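Local coordinates for D-isomer specific 2-hydroxyacid dehydrogenase family protein (Aeromonas salmonicida subsp. salmonicida, PDB 3HG7) that probably acts as an NAD-dependent oxidoreductase of the D-isomer specific 2-hydroxyacid dehydrogenase family, at residues 110-115 and 136-141; 190-195 and 218-223; 16-21 and 287-292; 64-69 and 85-90; 207-212 and 231-236. The protein carries 1 engineered substitution. All blocks are in the same frame, centred on the assembly; numbering follows the deposited sequence.

Interaction 1. Residues 110-115 and 136-141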
# COMPACT_ATOMS: atom_id res chain seq x y z
N HIS A 110 -0.72 -10.84 10.45
CA HIS A 110 -0.51 -10.00 11.62
C HIS A 110 -1.66 -10.18 12.62
O HIS A 110 -1.46 -10.21 13.83
CB HIS A 110 -0.37 -8.54 11.24
CG HIS A 110 1.03 -8.17 10.85
ND1 HIS A 110 2.00 -7.89 11.78
CD2 HIS A 110 1.62 -8.06 9.64
CE1 HIS A 110 3.14 -7.61 11.16
NE2 HIS A 110 2.94 -7.72 9.86
N LEU A 111 -2.86 -10.30 12.09
CA LEU A 111 -4.02 -10.43 12.93
C LEU A 111 -3.97 -11.75 13.71
O LEU A 111 -4.18 -11.77 14.92
CB LEU A 111 -5.30 -10.34 12.10
CG LEU A 111 -6.61 -10.61 12.85
CD1 LEU A 111 -6.80 -9.57 13.92
CD2 LEU A 111 -7.87 -10.72 11.91
N LEU A 112 -3.66 -12.84 13.01
CA LEU A 112 -3.65 -14.13 13.70
C LEU A 112 -2.42 -14.19 14.60
O LEU A 112 -2.50 -14.78 15.66
CB LEU A 112 -3.67 -15.26 12.69
CG LEU A 112 -5.01 -15.32 11.94
CD1 LEU A 112 -4.92 -16.17 10.69
CD2 LEU A 112 -6.05 -15.88 12.97
N SER A 113 -1.30 -13.54 14.21
CA SER A 113 -0.15 -13.47 15.12
C SER A 113 -0.56 -12.91 16.48
O SER A 113 -0.21 -13.48 17.52
CB SER A 113 1.02 -12.68 14.51
OG SER A 113 2.08 -12.63 15.46
N LEU A 114 -1.31 -11.81 16.45
CA LEU A 114 -1.82 -11.15 17.64
C LEU A 114 -2.84 -11.98 18.41
O LEU A 114 -2.75 -12.16 19.63
CB LEU A 114 -2.49 -9.84 17.23
CG LEU A 114 -1.52 -8.74 16.80
CD1 LEU A 114 -2.36 -7.62 16.21
CD2 LEU A 114 -0.63 -8.28 17.98
N MET A 115 -3.85 -12.43 17.69
CA MET A 115 -4.93 -13.24 18.30
C MET A 115 -4.44 -14.51 19.00
O MET A 115 -4.98 -14.88 20.04
CB MET A 115 -5.99 -13.56 17.22
CG MET A 115 -6.92 -12.39 16.78
SD MET A 115 -7.81 -11.53 18.11
CE MET A 115 -9.05 -12.77 18.59
N GLN A 136 -9.22 -16.32 21.66
CA GLN A 136 -10.51 -16.47 20.98
C GLN A 136 -10.32 -16.74 19.49
O GLN A 136 -9.29 -16.42 18.92
CB GLN A 136 -11.38 -15.21 21.14
CG GLN A 136 -11.78 -14.89 22.60
CD GLN A 136 -13.19 -14.31 22.73
OE1 GLN A 136 -13.83 -13.95 21.74
NE2 GLN A 136 -13.68 -14.23 23.97
N GLY A 137 -11.34 -17.30 18.85
CA GLY A 137 -11.30 -17.44 17.40
C GLY A 137 -11.78 -16.18 16.72
O GLY A 137 -12.32 -15.30 17.38
N LEU A 138 -11.59 -16.12 15.40
CA LEU A 138 -12.13 -15.03 14.60
C LEU A 138 -13.63 -15.13 14.32
O LEU A 138 -14.26 -14.14 13.96
CB LEU A 138 -11.38 -14.93 13.28
CG LEU A 138 -9.92 -14.47 13.43
CD1 LEU A 138 -9.33 -14.28 12.06
CD2 LEU A 138 -9.89 -13.16 14.22
N LYS A 139 -14.22 -16.32 14.52
CA LYS A 139 -15.63 -16.52 14.19
C LYS A 139 -16.51 -15.46 14.83
O LYS A 139 -16.51 -15.26 16.04
CB LYS A 139 -16.14 -17.91 14.65
CG LYS A 139 -15.07 -18.99 14.60
CD LYS A 139 -15.19 -19.98 15.75
CE LYS A 139 -15.51 -21.38 15.27
NZ LYS A 139 -14.29 -22.22 15.35
N GLY A 140 -17.27 -14.76 14.00
CA GLY A 140 -18.27 -13.83 14.50
C GLY A 140 -17.78 -12.46 14.91
O GLY A 140 -18.56 -11.61 15.31
N ARG A 141 -16.48 -12.23 14.82
CA ARG A 141 -15.91 -10.92 15.11
C ARG A 141 -16.14 -9.99 13.92
O ARG A 141 -16.37 -10.48 12.81
CB ARG A 141 -14.41 -11.06 15.34
CG ARG A 141 -14.05 -12.23 16.20
CD ARG A 141 -13.95 -11.81 17.62
NE ARG A 141 -12.95 -10.76 17.82
CZ ARG A 141 -12.42 -10.48 19.01
NH1 ARG A 141 -11.56 -9.49 19.14
NH2 ARG A 141 -12.77 -11.21 20.07
O HOH W 1 -7.21 -14.09 21.24
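Leu138 pushes its isobutyl fork against the side of helix 100-115, where it overlaps Leu111, Leu112 and Met115. With Leu111 it meets tip to tip: CD2 of Leu111 lies 3.9 Å from CD1 of Leu138. Leu112 comes in at a slant, its CD2 3.8 Å from the same CD1 of Leu138. The other branch, Leu138 CD2, rests 4.0 Å from CG of Met115, one turn after Leu111. In the bent Met115 chain, chi3 (-72°) turns CE over one face of the Arg141 guanidinium, above the centre and 4.1 Å from Arg141 CZ. The amide oxygen OE1 of Gln136 lies at the edge of that guanidinium, in its plane, and takes a weak bond from Arg141 NH2. At the helix end a water joins the two backbones, donating to Met115 O over 2.7 Å and accepting from Gln136 N. Leu111 also packs on Ile225 and Phe227 of strand 225-228, so the helix links this loop, which leads into strand 142-146, to the sheet of the nucleotide-binding domain. With no direct hydrogen bond across, the fit of the leucines and Met115 holds the loop to the helix, and the polar link found between the segments runs through water.

Interaction 2. Residues 190-195 and 218-223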
# COMPACT_ATOMS: atom_id res chain seq x y z
N LYS A 190 -20.13 5.17 14.51
CA LYS A 190 -21.10 4.10 14.76
C LYS A 190 -20.53 2.74 14.35
O LYS A 190 -20.67 1.76 15.08
CB LYS A 190 -22.42 4.40 14.04
CG LYS A 190 -23.34 5.33 14.83
CD LYS A 190 -23.80 6.53 14.00
CE LYS A 190 -24.45 6.13 12.67
NZ LYS A 190 -24.83 7.32 11.87
N MET A 191 -19.87 2.70 13.19
CA MET A 191 -19.21 1.48 12.71
C MET A 191 -17.98 1.06 13.53
O MET A 191 -17.75 -0.13 13.76
CB MET A 191 -18.87 1.60 11.21
CG MET A 191 -20.07 1.46 10.27
SD MET A 191 -21.32 0.20 10.72
CE MET A 191 -22.45 1.08 11.79
N LEU A 192 -17.20 2.05 13.98
CA LEU A 192 -16.01 1.80 14.79
C LEU A 192 -16.36 1.16 16.12
O LEU A 192 -15.62 0.30 16.65
CB LEU A 192 -15.24 3.10 15.04
CG LEU A 192 -14.41 3.70 13.88
CD1 LEU A 192 -13.74 5.00 14.31
CD2 LEU A 192 -13.37 2.71 13.35
N ALA A 193 -17.49 1.59 16.67
CA ALA A 193 -17.93 1.16 17.97
C ALA A 193 -18.11 -0.34 18.02
O ALA A 193 -17.96 -0.94 19.08
CB ALA A 193 -19.23 1.86 18.36
N GLN A 194 -18.46 -0.95 16.88
CA GLN A 194 -18.68 -2.40 16.82
C GLN A 194 -17.54 -3.16 16.11
O GLN A 194 -17.70 -4.34 15.78
CB GLN A 194 -20.04 -2.72 16.18
CG GLN A 194 -20.11 -2.53 14.67
CD GLN A 194 -21.52 -2.27 14.19
OE1 GLN A 194 -22.14 -1.28 14.59
NE2 GLN A 194 -22.04 -3.16 13.35
N ALA A 195 -16.42 -2.48 15.89
CA ALA A 195 -15.28 -3.04 15.15
C ALA A 195 -14.23 -3.71 16.06
O ALA A 195 -13.68 -3.08 16.97
CB ALA A 195 -14.62 -1.97 14.25
N GLU A 218 -10.37 7.96 18.49
CA GLU A 218 -9.75 6.88 19.25
C GLU A 218 -10.66 6.42 20.39
O GLU A 218 -10.52 5.30 20.89
CB GLU A 218 -8.35 7.27 19.75
CG GLU A 218 -7.33 7.63 18.63
CD GLU A 218 -6.95 6.46 17.73
OE1 GLU A 218 -7.63 5.41 17.77
OE2 GLU A 218 -5.96 6.59 16.95
N HIS A 219 -11.59 7.28 20.77
CA HIS A 219 -12.67 6.87 21.66
C HIS A 219 -13.52 5.83 20.92
O HIS A 219 -14.66 6.08 20.54
CB HIS A 219 -13.49 8.06 22.15
CG HIS A 219 -12.82 8.81 23.27
ND1 HIS A 219 -12.09 9.96 23.06
CD2 HIS A 219 -12.76 8.56 24.59
CE1 HIS A 219 -11.62 10.40 24.22
NE2 HIS A 219 -12.02 9.56 25.17
N CYS A 220 -12.90 4.67 20.69
CA CYS A 220 -13.59 3.53 20.08
C CYS A 220 -12.95 2.14 20.21
O CYS A 220 -12.38 1.61 19.25
CB CYS A 220 -13.92 3.81 18.62
SG CYS A 220 -15.20 2.71 18.12
N LYS A 221 -13.06 1.59 21.42
CA LYS A 221 -13.01 0.14 21.73
C LYS A 221 -11.69 -0.36 22.31
O LYS A 221 -10.64 -0.26 21.66
CB LYS A 221 -13.51 -0.76 20.59
CG LYS A 221 -14.61 -1.73 21.05
CD LYS A 221 -14.84 -2.91 20.12
CE LYS A 221 -16.23 -3.52 20.36
NZ LYS A 221 -16.32 -5.00 20.15
N PRO A 222 -11.75 -0.92 23.53
CA PRO A 222 -10.60 -1.32 24.34
C PRO A 222 -9.64 -2.29 23.67
O PRO A 222 -8.43 -2.14 23.83
CB PRO A 222 -11.26 -2.02 25.55
CG PRO A 222 -12.65 -2.39 25.08
CD PRO A 222 -13.02 -1.22 24.23
N GLY A 223 -10.16 -3.28 22.95
CA GLY A 223 -9.35 -4.37 22.43
C GLY A 223 -9.28 -4.41 20.91
O GLY A 223 -8.92 -5.43 20.33
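Lys221 lies with its aliphatic chain against the carbonyl groups at and just beyond the end of helix 188-193. Its CD stands 3.4 Å from Ala195 O, and the next carbon, CE of Lys221, is equally near Ala193 O. The chain is close to extended through chi2 and chi3 and bends at chi4 (-148°), the torsion that sets NZ; this ammonium nitrogen forms a salt bridge with Asp196, the residue just after the helix-side segment. The lysine therefore presents methylenes to the backbone oxygens and its charge to a carboxylate beyond them. Cys220 points its CB at the last turn of the helix, and that CB lies 3.9 Å from Leu192 CB, the distance on which this part of the contact rests. The sulphur as modelled is too close to the Leu192 backbone, so its exact place is doubtful. On the sheet side Leu192 and Ala195 both pack on Leu144 of strand 142-146. The arrangement belongs to a Rossmann-type domain: the C-terminal end of a helix, about to enter parallel strand 197-200, meets the loop that leads into the adjacent parallel strand 225-228.

Interaction 3. Residues 16-21 and 287-292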
# COMPACT_ATOMS: atom_id res chain seq x y z
N ALA A 16 17.21 -6.34 -13.16
CA ALA A 16 17.65 -7.60 -13.72
C ALA A 16 16.43 -8.48 -14.07
O ALA A 16 16.37 -9.06 -15.17
CB ALA A 16 18.63 -8.32 -12.76
N HIS A 17 15.46 -8.52 -13.16
CA HIS A 17 14.23 -9.27 -13.35
C HIS A 17 13.41 -8.64 -14.49
O HIS A 17 12.98 -9.33 -15.41
CB HIS A 17 13.42 -9.29 -12.04
CG HIS A 17 12.44 -10.41 -11.93
ND1 HIS A 17 11.89 -10.81 -10.72
CD2 HIS A 17 11.92 -11.24 -12.87
CE1 HIS A 17 11.06 -11.82 -10.93
NE2 HIS A 17 11.06 -12.10 -12.23
N TYR A 18 13.23 -7.33 -14.45
CA TYR A 18 12.48 -6.66 -15.56
C TYR A 18 13.10 -6.90 -16.93
O TYR A 18 12.38 -7.11 -17.94
CB TYR A 18 12.30 -5.15 -15.29
CG TYR A 18 11.26 -4.92 -14.22
CD1 TYR A 18 9.95 -5.40 -14.39
CD2 TYR A 18 11.57 -4.20 -13.06
CE1 TYR A 18 8.99 -5.23 -13.38
CE2 TYR A 18 10.62 -4.01 -12.08
CZ TYR A 18 9.33 -4.52 -12.24
OH TYR A 18 8.35 -4.33 -11.27
N GLU A 19 14.43 -6.81 -17.00
CA GLU A 19 15.12 -6.98 -18.29
C GLU A 19 14.89 -8.38 -18.86
O GLU A 19 14.64 -8.52 -20.06
CB GLU A 19 16.61 -6.68 -18.16
CG GLU A 19 17.42 -6.84 -19.44
CD GLU A 19 18.86 -6.41 -19.26
OE1 GLU A 19 19.54 -6.97 -18.38
OE2 GLU A 19 19.32 -5.52 -20.01
N ARG A 20 15.00 -9.39 -17.99
CA ARG A 20 14.75 -10.78 -18.37
C ARG A 20 13.32 -10.92 -18.87
O ARG A 20 13.10 -11.46 -19.94
CB ARG A 20 15.00 -11.73 -17.19
CG ARG A 20 14.50 -13.16 -17.41
CD ARG A 20 15.11 -14.14 -16.42
NE ARG A 20 14.76 -13.84 -15.04
CZ ARG A 20 13.55 -13.96 -14.53
NH1 ARG A 20 12.53 -14.34 -15.28
NH2 ARG A 20 13.35 -13.67 -13.25
N LEU A 21 12.36 -10.41 -18.11
CA LEU A 21 10.94 -10.57 -18.45
C LEU A 21 10.57 -9.87 -19.76
O LEU A 21 9.85 -10.44 -20.62
CB LEU A 21 10.08 -10.03 -17.32
CG LEU A 21 9.94 -10.88 -16.06
CD1 LEU A 21 9.39 -10.04 -14.95
CD2 LEU A 21 9.02 -12.09 -16.39
N ASP A 287 6.99 -9.99 -11.94
CA ASP A 287 6.16 -10.78 -12.85
C ASP A 287 4.81 -10.10 -13.07
O ASP A 287 4.31 -10.06 -14.21
CB ASP A 287 5.97 -12.22 -12.34
CG ASP A 287 7.27 -13.03 -12.38
OD1 ASP A 287 8.10 -12.88 -11.46
OD2 ASP A 287 7.46 -13.85 -13.31
N ASP A 288 4.21 -9.53 -12.03
CA ASP A 288 2.91 -8.89 -12.21
C ASP A 288 2.99 -7.48 -12.77
O ASP A 288 2.13 -7.07 -13.56
CB ASP A 288 2.13 -8.88 -10.91
CG ASP A 288 1.64 -10.26 -10.53
OD1 ASP A 288 1.69 -11.20 -11.36
OD2 ASP A 288 1.18 -10.41 -9.40
N VAL A 289 4.03 -6.76 -12.37
CA VAL A 289 4.23 -5.40 -12.89
C VAL A 289 4.59 -5.47 -14.40
O VAL A 289 4.13 -4.65 -15.18
CB VAL A 289 5.32 -4.63 -12.09
CG1 VAL A 289 5.60 -3.25 -12.72
CG2 VAL A 289 4.92 -4.46 -10.64
N ALA A 290 5.39 -6.46 -14.80
CA ALA A 290 5.77 -6.57 -16.22
C ALA A 290 4.57 -6.84 -17.09
O ALA A 290 4.48 -6.36 -18.22
CB ALA A 290 6.81 -7.64 -16.41
N GLN A 291 3.62 -7.62 -16.56
CA GLN A 291 2.37 -7.90 -17.23
C GLN A 291 1.57 -6.61 -17.43
O GLN A 291 1.02 -6.40 -18.50
CB GLN A 291 1.57 -8.93 -16.40
CG GLN A 291 0.36 -9.54 -17.10
CD GLN A 291 -0.36 -10.59 -16.22
OE1 GLN A 291 -1.34 -11.20 -16.66
NE2 GLN A 291 0.13 -10.80 -15.00
N ILE A 292 1.55 -5.74 -16.41
CA ILE A 292 0.90 -4.42 -16.51
C ILE A 292 1.59 -3.56 -17.58
O ILE A 292 0.92 -2.92 -18.40
CB ILE A 292 0.88 -3.68 -15.16
CG1 ILE A 292 -0.11 -4.37 -14.21
CG2 ILE A 292 0.47 -2.22 -15.31
CD1 ILE A 292 -0.02 -3.86 -12.75
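Asp287 OD1 stands close to the tip of the His17 imidazole, 3.2 Å from His17 NE2. It is as near to CE1 of the same ring, approaching obliquely. The two side chains cross at about a right angle, and the carboxylate plane is turned 78° from the ring. His17 CG is anti to the backbone N (chi1 -158°), which starts the ring off toward this carboxylate. The second oxygen, Asp287 OD2, lies 3.9 Å from CD2 of Leu21, one turn after His17. CD1 of Leu21 reaches inward to Ala290, 3.8 Å from its CB. Deeper in the interface Tyr18 brings the end of its phenol up against Val289, the two crossing at a slant: the hydroxyl OH of Tyr18 is 3.2 Å from Val289 CB and nearly as close to CG1, while CB itself sits near the ring plane, at the edge. Tyr18 and Val289 also share Met52 of strand 50-53, which brings both helices onto one strand of the five-stranded parallel sheet. The two helix segments approach to 10.0 Å between axes and cross at -50°. Helix 15-24 thus packs against helix 286-301, which returns the C-terminal part of the chain to the N-terminal domain, as in relatives of this family. The interface grades from a buried, largely apolar side at Tyr18, Val289 and Ala290 to a more exposed polar side, where Asp287 and His17 bring their polar ends together.

Interaction 4. Residues 64-69 and 85-90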
# COMPACT_ATOMS: atom_id res chain seq x y z
N LYS A 64 15.82 15.86 -17.40
CA LYS A 64 16.61 15.44 -18.59
C LYS A 64 15.85 14.53 -19.58
O LYS A 64 16.34 14.27 -20.70
CB LYS A 64 17.88 14.70 -18.15
CG LYS A 64 18.86 15.61 -17.41
CD LYS A 64 20.20 14.95 -17.21
CE LYS A 64 21.20 15.93 -16.61
NZ LYS A 64 22.52 15.28 -16.28
N ALA A 65 14.66 14.09 -19.16
CA ALA A 65 13.86 13.11 -19.90
C ALA A 65 13.06 13.80 -21.03
O ALA A 65 11.82 13.75 -21.05
CB ALA A 65 12.94 12.28 -18.95
N ASN A 66 13.79 14.42 -21.95
CA ASN A 66 13.15 15.28 -22.96
C ASN A 66 12.57 14.57 -24.19
O ASN A 66 12.01 15.22 -25.09
CB ASN A 66 14.10 16.42 -23.33
CG ASN A 66 14.32 17.35 -22.16
OD1 ASN A 66 13.37 17.88 -21.58
ND2 ASN A 66 15.58 17.57 -21.80
N LYS A 67 12.68 13.24 -24.21
CA LYS A 67 11.97 12.43 -25.20
C LYS A 67 10.86 11.60 -24.55
O LYS A 67 10.20 10.79 -25.21
CB LYS A 67 12.95 11.50 -25.89
CG LYS A 67 13.83 12.22 -26.92
CD LYS A 67 14.72 11.17 -27.56
CE LYS A 67 15.56 11.69 -28.73
NZ LYS A 67 15.93 10.40 -29.45
N LEU A 68 10.67 11.79 -23.25
CA LEU A 68 9.76 10.91 -22.51
C LEU A 68 8.29 11.16 -22.83
O LEU A 68 7.83 12.31 -22.74
CB LEU A 68 10.00 11.06 -21.00
CG LEU A 68 9.11 10.18 -20.10
CD1 LEU A 68 9.42 8.70 -20.32
CD2 LEU A 68 9.29 10.53 -18.66
N SER A 69 7.59 10.09 -23.21
CA SER A 69 6.18 10.04 -23.56
C SER A 69 5.33 9.32 -22.53
O SER A 69 4.16 9.69 -22.27
CB SER A 69 6.05 9.29 -24.89
OG SER A 69 6.54 10.13 -25.93
N ARG A 85 7.12 21.36 -9.02
CA ARG A 85 8.41 21.61 -9.66
C ARG A 85 8.70 20.66 -10.83
O ARG A 85 9.55 20.96 -11.66
CB ARG A 85 9.56 21.52 -8.65
CG ARG A 85 9.43 22.39 -7.39
CD ARG A 85 10.77 22.51 -6.66
NE ARG A 85 10.64 22.39 -5.21
CZ ARG A 85 10.73 21.24 -4.54
NH1 ARG A 85 10.95 20.10 -5.18
NH2 ARG A 85 10.59 21.23 -3.22
N CYS A 86 8.00 19.52 -10.87
CA CYS A 86 8.23 18.50 -11.89
C CYS A 86 7.41 18.72 -13.16
O CYS A 86 6.28 19.23 -13.12
CB CYS A 86 7.92 17.09 -11.37
SG CYS A 86 8.75 16.62 -9.82
N ARG A 87 7.99 18.28 -14.27
CA ARG A 87 7.34 18.30 -15.57
C ARG A 87 6.08 17.44 -15.60
O ARG A 87 5.96 16.46 -14.87
CB ARG A 87 8.32 17.85 -16.66
CG ARG A 87 8.60 16.33 -16.69
CD ARG A 87 9.87 16.02 -17.51
NE ARG A 87 9.76 16.53 -18.88
CZ ARG A 87 10.78 16.94 -19.62
NH1 ARG A 87 12.02 16.96 -19.14
NH2 ARG A 87 10.55 17.40 -20.85
N ARG A 88 5.16 17.80 -16.49
CA ARG A 88 3.92 17.07 -16.65
C ARG A 88 3.61 16.75 -18.11
O ARG A 88 2.47 16.44 -18.45
CB ARG A 88 2.78 17.84 -15.99
CG ARG A 88 2.78 17.67 -14.49
CD ARG A 88 1.98 18.73 -13.77
NE ARG A 88 1.92 18.42 -12.34
CZ ARG A 88 1.16 19.07 -11.46
NH1 ARG A 88 1.17 18.72 -10.18
NH2 ARG A 88 0.39 20.06 -11.87
N ASP A 89 4.64 16.79 -18.96
CA ASP A 89 4.44 16.67 -20.40
C ASP A 89 4.66 15.23 -20.89
O ASP A 89 5.33 15.01 -21.91
CB ASP A 89 5.38 17.64 -21.16
CG ASP A 89 6.84 17.45 -20.78
OD1 ASP A 89 7.13 16.61 -19.89
OD2 ASP A 89 7.70 18.12 -21.36
N TYR A 90 4.14 14.28 -20.13
CA TYR A 90 4.20 12.86 -20.41
C TYR A 90 3.04 12.13 -19.70
O TYR A 90 2.36 12.70 -18.82
CB TYR A 90 5.57 12.26 -19.97
CG TYR A 90 5.75 12.21 -18.46
CD1 TYR A 90 6.25 13.31 -17.76
CD2 TYR A 90 5.35 11.09 -17.73
CE1 TYR A 90 6.37 13.28 -16.37
CE2 TYR A 90 5.49 11.03 -16.34
CZ TYR A 90 6.01 12.14 -15.67
OH TYR A 90 6.14 12.10 -14.29
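Arg87 holds Asn66 end-on, with both terminal nitrogens directed at the one oxygen OD1. The NH1 to OD1 distance between Arg87 and Asn66 is 2.9 Å, and NH2 of Arg87 is 3.0 Å from Asn66 OD1. This oxygen lies in the guanidinium plane, but the amide is turned 61° from it, and NH1 stands well above the carbonyl plane while NH2 is only tilted from it. Over one face of the same guanidinium sits Ala65 O, 3.6 Å from Arg87 CZ. Nearer the sheet, Leu68 CD2 makes a CH-pi contact over the Tyr90 ring, 4.1 Å from its centroid and offset toward the rim. Leu68 closes a type I turn begun at Ala65, and the two segments lead into neighbouring parallel strands, 70-73 and 91-93, of the five-stranded sheet; Ser69 accordingly shares a backbone hydrogen bond with Gln91. In the second shell Asp89 fixes the rotation of the guanidinium by a side-on, two-bond salt bridge. Asp89 OD1 takes a nearly straight bond (175°) from Arg87 NE at 2.8 Å, Asp89 OD2 one from Arg87 NH2, and each uses its syn lone pair. Arg87 CG starts this reach from between the backbone N and the carbonyl carbon (chi1 75°). Leu62 O accepts a further hydrogen bond from Arg87 NH1, and Phe312 meets the Tyr90 ring edge-to-face.

Interaction 5. Residues 207-212 and 231-236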
# COMPACT_ATOMS: atom_id res chain seq x y z
N GLU A 207 -10.05 15.05 3.13
CA GLU A 207 -11.10 14.51 4.01
C GLU A 207 -10.63 13.31 4.83
O GLU A 207 -11.20 13.02 5.89
CB GLU A 207 -12.35 14.15 3.19
CG GLU A 207 -12.79 15.20 2.14
CD GLU A 207 -12.88 16.63 2.68
OE1 GLU A 207 -13.47 16.84 3.76
OE2 GLU A 207 -12.37 17.55 2.00
N THR A 208 -9.61 12.61 4.34
CA THR A 208 -9.01 11.48 5.05
C THR A 208 -7.79 11.91 5.86
O THR A 208 -7.16 11.08 6.53
CB THR A 208 -8.55 10.37 4.10
OG1 THR A 208 -7.40 10.83 3.39
CG2 THR A 208 -9.64 9.98 3.12
N HIS A 209 -7.43 13.19 5.79
CA HIS A 209 -6.29 13.69 6.54
C HIS A 209 -6.60 13.64 8.03
O HIS A 209 -7.53 14.31 8.51
CB HIS A 209 -5.89 15.10 6.11
CG HIS A 209 -4.47 15.45 6.44
ND1 HIS A 209 -4.07 15.81 7.71
CD2 HIS A 209 -3.36 15.47 5.67
CE1 HIS A 209 -2.77 16.05 7.70
NE2 HIS A 209 -2.32 15.85 6.48
N HIS A 210 -5.85 12.80 8.74
CA HIS A 210 -6.02 12.59 10.18
C HIS A 210 -7.43 12.13 10.56
O HIS A 210 -8.02 12.61 11.53
CB HIS A 210 -5.66 13.86 10.96
CG HIS A 210 -4.19 14.17 10.97
ND1 HIS A 210 -3.60 14.90 11.99
CD2 HIS A 210 -3.20 13.85 10.11
CE1 HIS A 210 -2.31 15.02 11.74
NE2 HIS A 210 -2.04 14.39 10.61
N LEU A 211 -7.98 11.20 9.77
CA LEU A 211 -9.22 10.51 10.12
C LEU A 211 -9.13 10.00 11.54
O LEU A 211 -10.00 10.27 12.37
CB LEU A 211 -9.44 9.31 9.22
CG LEU A 211 -10.40 9.41 8.05
CD1 LEU A 211 -10.66 8.01 7.56
CD2 LEU A 211 -11.72 10.09 8.44
N PHE A 212 -8.07 9.24 11.80
CA PHE A 212 -7.81 8.70 13.11
C PHE A 212 -7.17 9.79 13.91
O PHE A 212 -5.95 9.93 14.05
CB PHE A 212 -7.04 7.39 13.03
CG PHE A 212 -7.86 6.33 12.40
CD1 PHE A 212 -8.71 5.56 13.18
CD2 PHE A 212 -7.87 6.18 11.02
CE1 PHE A 212 -9.51 4.60 12.60
CE2 PHE A 212 -8.68 5.23 10.43
CZ PHE A 212 -9.50 4.43 11.22
N ARG A 231 -1.87 5.36 3.68
CA ARG A 231 -0.78 6.33 3.78
C ARG A 231 -0.68 6.80 5.21
O ARG A 231 -1.68 6.85 5.92
CB ARG A 231 -1.00 7.55 2.85
CG ARG A 231 -1.52 7.25 1.43
CD ARG A 231 -0.46 6.66 0.48
NE ARG A 231 0.78 7.44 0.43
CZ ARG A 231 0.94 8.60 -0.20
NH1 ARG A 231 -0.08 9.17 -0.86
NH2 ARG A 231 2.12 9.21 -0.18
N GLY A 232 0.53 7.17 5.64
CA GLY A 232 0.75 7.64 7.00
C GLY A 232 -0.26 8.68 7.44
O GLY A 232 -0.60 8.79 8.62
N ASN A 233 -0.75 9.44 6.45
CA ASN A 233 -1.68 10.56 6.62
C ASN A 233 -3.01 10.32 7.32
O ASN A 233 -3.62 11.27 7.84
CB ASN A 233 -1.96 11.19 5.26
CG ASN A 233 -1.01 12.30 4.93
OD1 ASN A 233 -1.06 12.88 3.84
ND2 ASN A 233 -0.14 12.62 5.89
N ALA A 234 -3.47 9.08 7.29
CA ALA A 234 -4.75 8.72 7.86
C ALA A 234 -4.74 8.90 9.38
O ALA A 234 -5.79 9.08 10.00
CB ALA A 234 -5.12 7.30 7.50
N ILE A 235 -3.54 8.90 9.95
CA ILE A 235 -3.39 8.83 11.40
C ILE A 235 -2.53 9.97 11.92
O ILE A 235 -1.41 10.18 11.45
CB ILE A 235 -2.76 7.46 11.84
CG1 ILE A 235 -3.70 6.30 11.50
CG2 ILE A 235 -2.43 7.46 13.34
CD1 ILE A 235 -3.05 4.92 11.56
N ASN A 236 -3.05 10.70 12.90
CA ASN A 236 -2.20 11.59 13.67
C ASN A 236 -1.45 10.73 14.67
O ASN A 236 -2.05 10.15 15.58
CB ASN A 236 -2.99 12.69 14.38
CG ASN A 236 -2.12 13.51 15.34
OD1 ASN A 236 -1.75 13.03 16.41
ND2 ASN A 236 -1.80 14.74 14.95
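His210 starts from a CB that points away from residues 231-236, yet its ring comes back over Asn236. CG is anti to the carbonyl carbon (chi1 -71°). One face of the ring lies over Asn236, whose CA stands above the centre. The His210 CG is 3.9 Å from Asn236 CB, and His210 ND1 comes closer to that carbon, at 3.3 Å. On the other arm of the ring His210 CD2 has Asn233 O near the ring plane, 3.5 Å away. His210 CE1 reaches the amide end, 3.3 Å from Asn236 ND2, with the amide plane steeply inclined to the ring. At the tip NE2 forms a weak hydrogen bond with Glu258. Backbone bonds hold the residue itself in place: His210 occupies the third place of a type II turn from Thr208 to Leu211, and its N donates to Asn233 O over 2.9 Å at 165°. Phe212 N donates to Ala234 O, also at 2.9 Å, and Asn236 N returns a bond to Phe212 O at 3.2 Å, so a single beta bridge pairs Phe212 with Ile235. Phe212 sends its ring down onto Leu146, Ile198 and Leu226 of three neighbouring parallel strands. Asn236, as N-cap of helix 237-245, bonds Asp239 N through OD1, which places the paired loops between the sheet and the start of that helix.

From the N terminus, helix 15-24 opens the longest loop, which interaction 3 closes only when helix 286-301 comes back to it; the other four contacts fall within this span. Interaction 4 closes first, joining the approaches to two neighbouring strands of the N-terminal sheet. Interaction 1 follows in series, setting helix 100-115 against the loop before strand 142-146. Interactions 2 and 5 then cross: 190-195 is followed by 207-212, and 218-223 by 231-236. They also touch, Glu218 packing on Phe212. Interaction 2 joins the end of helix 188-193 to the loop before strand 225-228, and interaction 5 joins the loop after strand 197-200 to the one leading into helix 237-245.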